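Local structure of uncharacterized protein DUF1470 (Jannaschia sp. CCS1, 3H0N) at residues L16-T30 with N149-S161. The protein is of unknown function but, carrying an ABATE domain and a treble-clef zinc finger, may act as a transcription regulator. Numbering follows the deposited sequence.
With NA (sodium ion), chain D; ZN (zinc ion), chain B.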
# COMPACT_ATOMS: atom_id res chain seq x y z
N LEU A 16 -2.09 2.88 -16.61
CA LEU A 16 -1.34 3.45 -17.75
C LEU A 16 -1.70 2.74 -19.03
O LEU A 16 -1.97 3.38 -20.06
CB LEU A 16 0.17 3.35 -17.52
CG LEU A 16 0.69 4.15 -16.32
CD1 LEU A 16 2.11 3.66 -15.94
CD2 LEU A 16 0.72 5.66 -16.58
N ASP A 17 -1.69 1.42 -18.99
CA ASP A 17 -1.98 0.61 -20.18
C ASP A 17 -3.43 0.83 -20.69
O ASP A 17 -3.63 0.92 -21.90
CB ASP A 17 -1.77 -0.87 -19.90
CG ASP A 17 -0.30 -1.26 -19.80
OD1 ASP A 17 0.56 -0.44 -20.12
OD2 ASP A 17 -0.08 -2.44 -19.41
N LEU A 18 -4.37 0.92 -19.76
CA LEU A 18 -5.78 1.08 -20.12
C LEU A 18 -5.98 2.45 -20.75
O LEU A 18 -6.63 2.58 -21.80
CB LEU A 18 -6.66 0.89 -18.87
CG LEU A 18 -8.13 1.26 -19.11
CD1 LEU A 18 -8.80 0.43 -20.21
CD2 LEU A 18 -8.84 1.11 -17.76
N VAL A 19 -5.43 3.48 -20.13
CA VAL A 19 -5.53 4.83 -20.72
C VAL A 19 -4.91 4.84 -22.10
O VAL A 19 -5.45 5.44 -23.03
CB VAL A 19 -4.88 5.84 -19.77
CG1 VAL A 19 -4.56 7.18 -20.49
CG2 VAL A 19 -5.78 6.03 -18.52
N ASN A 20 -3.75 4.18 -22.28
CA ASN A 20 -3.05 4.25 -23.55
C ASN A 20 -3.76 3.47 -24.64
O ASN A 20 -3.69 3.84 -25.81
CB ASN A 20 -1.60 3.85 -23.37
CG ASN A 20 -0.77 4.97 -22.76
OD1 ASN A 20 -1.13 6.14 -22.89
ND2 ASN A 20 0.32 4.62 -22.09
N ILE A 21 -4.51 2.43 -24.29
CA ILE A 21 -5.35 1.73 -25.24
C ILE A 21 -6.56 2.59 -25.63
O ILE A 21 -6.83 2.83 -26.81
CB ILE A 21 -5.87 0.40 -24.67
CG1 ILE A 21 -4.71 -0.56 -24.50
CG2 ILE A 21 -6.95 -0.20 -25.61
CD1 ILE A 21 -5.02 -1.74 -23.52
N ALA A 22 -7.30 3.05 -24.64
CA ALA A 22 -8.65 3.50 -24.88
C ALA A 22 -8.79 4.97 -25.16
O ALA A 22 -9.78 5.40 -25.77
CB ALA A 22 -9.58 3.09 -23.72
N THR A 23 -7.84 5.80 -24.71
CA THR A 23 -8.03 7.26 -24.79
C THR A 23 -7.73 7.73 -26.20
O THR A 23 -6.63 7.50 -26.69
CB THR A 23 -7.12 7.98 -23.83
OG1 THR A 23 -7.37 7.49 -22.51
CG2 THR A 23 -7.40 9.47 -23.86
N PRO A 24 -8.67 8.39 -26.89
CA PRO A 24 -8.36 8.92 -28.22
C PRO A 24 -7.27 9.98 -28.16
O PRO A 24 -7.10 10.62 -27.13
CB PRO A 24 -9.68 9.57 -28.65
CG PRO A 24 -10.72 8.97 -27.79
CD PRO A 24 -10.06 8.67 -26.49
N GLY A 25 -6.50 10.14 -29.22
CA GLY A 25 -5.48 11.17 -29.26
C GLY A 25 -4.54 10.82 -30.39
O GLY A 25 -4.94 10.66 -31.53
N SER A 26 -3.29 10.66 -30.04
CA SER A 26 -2.29 10.15 -30.98
C SER A 26 -1.36 9.20 -30.24
O SER A 26 -1.16 9.31 -29.02
CB SER A 26 -1.51 11.29 -31.67
OG SER A 26 -0.80 12.09 -30.76
N ARG A 27 -0.76 8.29 -31.01
CA ARG A 27 0.12 7.26 -30.47
C ARG A 27 1.28 7.03 -31.42
O ARG A 27 1.09 6.71 -32.58
CB ARG A 27 -0.67 5.98 -30.26
CG ARG A 27 0.21 4.81 -29.83
CD ARG A 27 -0.63 3.55 -29.66
NE ARG A 27 0.17 2.37 -29.29
CZ ARG A 27 0.87 1.62 -30.13
NH1 ARG A 27 0.93 1.88 -31.44
NH2 ARG A 27 1.51 0.56 -29.65
N ARG A 28 2.49 7.32 -30.95
CA ARG A 28 3.70 7.00 -31.72
C ARG A 28 3.69 7.61 -33.11
O ARG A 28 4.17 7.00 -34.05
CB ARG A 28 3.87 5.47 -31.75
CG ARG A 28 4.08 4.88 -30.34
CD ARG A 28 4.27 3.39 -30.40
NE ARG A 28 4.36 2.83 -29.07
CZ ARG A 28 4.72 1.57 -28.81
NH1 ARG A 28 5.07 0.76 -29.81
NH2 ARG A 28 4.76 1.16 -27.55
N GLY A 29 3.19 8.83 -33.21
CA GLY A 29 3.23 9.62 -34.43
C GLY A 29 2.00 9.58 -35.32
O GLY A 29 1.96 10.27 -36.33
N THR A 30 1.02 8.79 -34.92
CA THR A 30 -0.19 8.51 -35.70
C THR A 30 -1.45 8.82 -34.88
O THR A 30 -1.52 8.49 -33.71
CB THR A 30 -0.20 6.96 -36.08
OG1 THR A 30 1.01 6.68 -36.78
CG2 THR A 30 -1.44 6.59 -36.97
N ASN A 149 6.55 13.44 -25.15
CA ASN A 149 7.05 14.65 -25.84
C ASN A 149 7.18 14.47 -27.35
O ASN A 149 7.50 15.44 -28.05
CB ASN A 149 8.38 15.11 -25.23
CG ASN A 149 8.19 15.96 -23.98
OD1 ASN A 149 7.05 16.35 -23.60
ND2 ASN A 149 9.33 16.45 -23.48
N ALA A 150 6.96 13.28 -27.88
CA ALA A 150 7.15 13.10 -29.31
C ALA A 150 6.01 13.76 -30.09
O ALA A 150 4.91 13.95 -29.58
CB ALA A 150 7.23 11.58 -29.66
N HIS A 151 6.30 14.09 -31.33
CA HIS A 151 5.30 14.64 -32.23
C HIS A 151 4.18 13.65 -32.47
O HIS A 151 4.40 12.44 -32.76
CB HIS A 151 5.98 15.02 -33.55
CG HIS A 151 5.04 15.50 -34.63
ND1 HIS A 151 4.45 16.75 -34.58
CD2 HIS A 151 4.63 14.93 -35.79
CE1 HIS A 151 3.73 16.92 -35.67
NE2 HIS A 151 3.81 15.84 -36.43
N ARG A 152 2.94 14.14 -32.38
CA ARG A 152 1.77 13.29 -32.53
C ARG A 152 1.86 12.02 -31.68
O ARG A 152 1.61 10.88 -32.13
CB ARG A 152 1.45 13.00 -33.99
CG ARG A 152 0.93 14.18 -34.71
CD ARG A 152 0.52 13.84 -36.12
NE ARG A 152 0.00 15.03 -36.76
CZ ARG A 152 -0.52 15.08 -37.97
NH1 ARG A 152 -0.59 14.00 -38.71
NH2 ARG A 152 -0.99 16.24 -38.40
N CYS A 153 2.21 12.24 -30.42
CA CYS A 153 2.00 11.21 -29.40
C CYS A 153 1.57 11.86 -28.13
O CYS A 153 2.34 12.67 -27.59
CB CYS A 153 3.23 10.40 -29.17
SG CYS A 153 2.91 8.95 -28.11
N ASP A 154 0.37 11.56 -27.65
CA ASP A 154 -0.03 12.00 -26.30
C ASP A 154 -0.31 10.86 -25.34
O ASP A 154 -1.07 11.00 -24.37
CB ASP A 154 -1.18 13.00 -26.36
CG ASP A 154 -2.48 12.39 -26.77
OD1 ASP A 154 -2.56 11.26 -27.24
OD2 ASP A 154 -3.49 13.11 -26.59
N ARG A 155 0.37 9.77 -25.56
CA ARG A 155 0.31 8.67 -24.62
C ARG A 155 0.97 9.07 -23.30
O ARG A 155 1.87 9.90 -23.25
CB ARG A 155 0.97 7.42 -25.18
CG ARG A 155 0.37 6.88 -26.46
CD ARG A 155 -1.10 6.56 -26.39
NE ARG A 155 -1.93 7.70 -26.69
CZ ARG A 155 -3.26 7.71 -26.58
NH1 ARG A 155 -3.94 6.64 -26.19
NH2 ARG A 155 -3.96 8.81 -26.89
N VAL A 156 0.48 8.45 -22.25
CA VAL A 156 0.95 8.73 -20.88
C VAL A 156 2.02 7.72 -20.47
O VAL A 156 2.13 6.62 -21.01
CB VAL A 156 -0.21 8.72 -19.85
CG1 VAL A 156 -1.26 9.76 -20.21
CG2 VAL A 156 -0.81 7.36 -19.65
N TYR A 157 2.81 8.14 -19.48
CA TYR A 157 3.82 7.24 -18.94
C TYR A 157 4.11 7.62 -17.51
O TYR A 157 3.81 8.73 -17.05
CB TYR A 157 5.10 7.25 -19.81
CG TYR A 157 5.84 8.54 -19.83
CD1 TYR A 157 5.45 9.57 -20.71
CD2 TYR A 157 6.92 8.81 -18.99
CE1 TYR A 157 6.11 10.77 -20.73
CE2 TYR A 157 7.60 10.00 -19.03
CZ TYR A 157 7.16 11.00 -19.87
OH TYR A 157 7.82 12.22 -19.91
N PHE A 158 4.66 6.66 -16.78
CA PHE A 158 5.18 6.89 -15.44
C PHE A 158 6.68 6.63 -15.51
O PHE A 158 7.13 5.55 -15.88
CB PHE A 158 4.53 5.98 -14.40
CG PHE A 158 5.01 6.21 -13.01
CD1 PHE A 158 6.13 5.55 -12.56
CD2 PHE A 158 4.41 7.12 -12.16
CE1 PHE A 158 6.64 5.79 -11.27
CE2 PHE A 158 4.87 7.33 -10.89
CZ PHE A 158 6.01 6.66 -10.45
N ASP A 159 7.45 7.66 -15.23
CA ASP A 159 8.92 7.63 -15.31
C ASP A 159 9.50 6.79 -14.18
O ASP A 159 9.37 7.14 -12.99
CB ASP A 159 9.45 9.07 -15.22
CG ASP A 159 10.95 9.18 -15.44
OD1 ASP A 159 11.67 8.16 -15.51
OD2 ASP A 159 11.39 10.37 -15.53
N THR A 160 10.13 5.68 -14.57
CA THR A 160 10.71 4.74 -13.61
C THR A 160 12.23 4.93 -13.51
O THR A 160 12.88 4.15 -12.80
CB THR A 160 10.42 3.28 -14.05
OG1 THR A 160 10.92 3.10 -15.37
CG2 THR A 160 8.92 2.97 -14.04
N SER A 161 12.78 5.93 -14.19
CA SER A 161 14.25 6.17 -14.18
C SER A 161 14.72 6.74 -12.84
O SER A 161 13.99 7.44 -12.16
CB SER A 161 14.65 7.12 -15.31
OG SER A 161 14.20 8.42 -15.10
NA NA D . 3.53 14.61 -27.72
ZN ZN B . 5.06 8.45 -27.36
O HOH W 1 -5.47 12.07 -25.34
O HOH W 2 0.54 11.33 -38.53
O HOH W 3 4.54 16.71 -27.81
O HOH W 4 1.90 15.25 -29.33
O HOH W 5 1.35 15.80 -26.53
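Leu16 and Asn20 of helix 16-22 lie across from Tyr157 and Arg155, the helix running nearly antiparallel to strand 156-158 (166°, axes 8.4 Å apart), and past the helix Arg27 and Gly29 draw alongside Cys153 and Arg152. The Asn20 amide pairs with the backbone of Val156 at both ends: OD1 takes Val156 N on an in-plane lone pair, and ND2 gives a nearly straight bond (173°) to Val156 O, which lies in the amide plane. Beside it, Leu16 CD2 and Val19 CG1 both rest on Val156 CG2, while Leu16 CD1 meets Phe158 CB at 3.7 Å.

Arg155 bends at chi2 and again at chi3, which turns its guanidinium onto the C-terminal end of helix 16-22. NH1 and NH2 converge on Thr23 O, near the guanidinium plane, and Arg155 NH1 also donates to Asn20 O at 2.8 Å. NE binds Ser26 O, which takes Asp154 N on the opposite face of its carbonyl plane. Asp154 OD1 forms a salt bridge with Arg155 NH2 at 2.8 Å and, from the other face of the carboxylate, accepts Ser26 N. An alanine at Arg155 would remove these donors and is likely to leave the carbonyls of Asn20 and Thr23 short of partners and the Asp154 carboxylate without its countercharge.

In the type I' turn from Arg27 to Thr30, Arg28 N donates a nearly straight (174°) hydrogen bond to Cys153 SG, 3.3 Å away, and Gly29 N binds Arg152 O. That sulfur is a zinc ligand together with Cys148, Cys169 and Cys173, while Cys153 O binds sodium. Through the Arg28 N-H the hairpin 25-32 supplies a second-shell contact to the zinc site, and this bond would probably offset part of the sulfur's negative charge; the contact thus joins the helix and hairpin of the N-terminal region to the zinc finger.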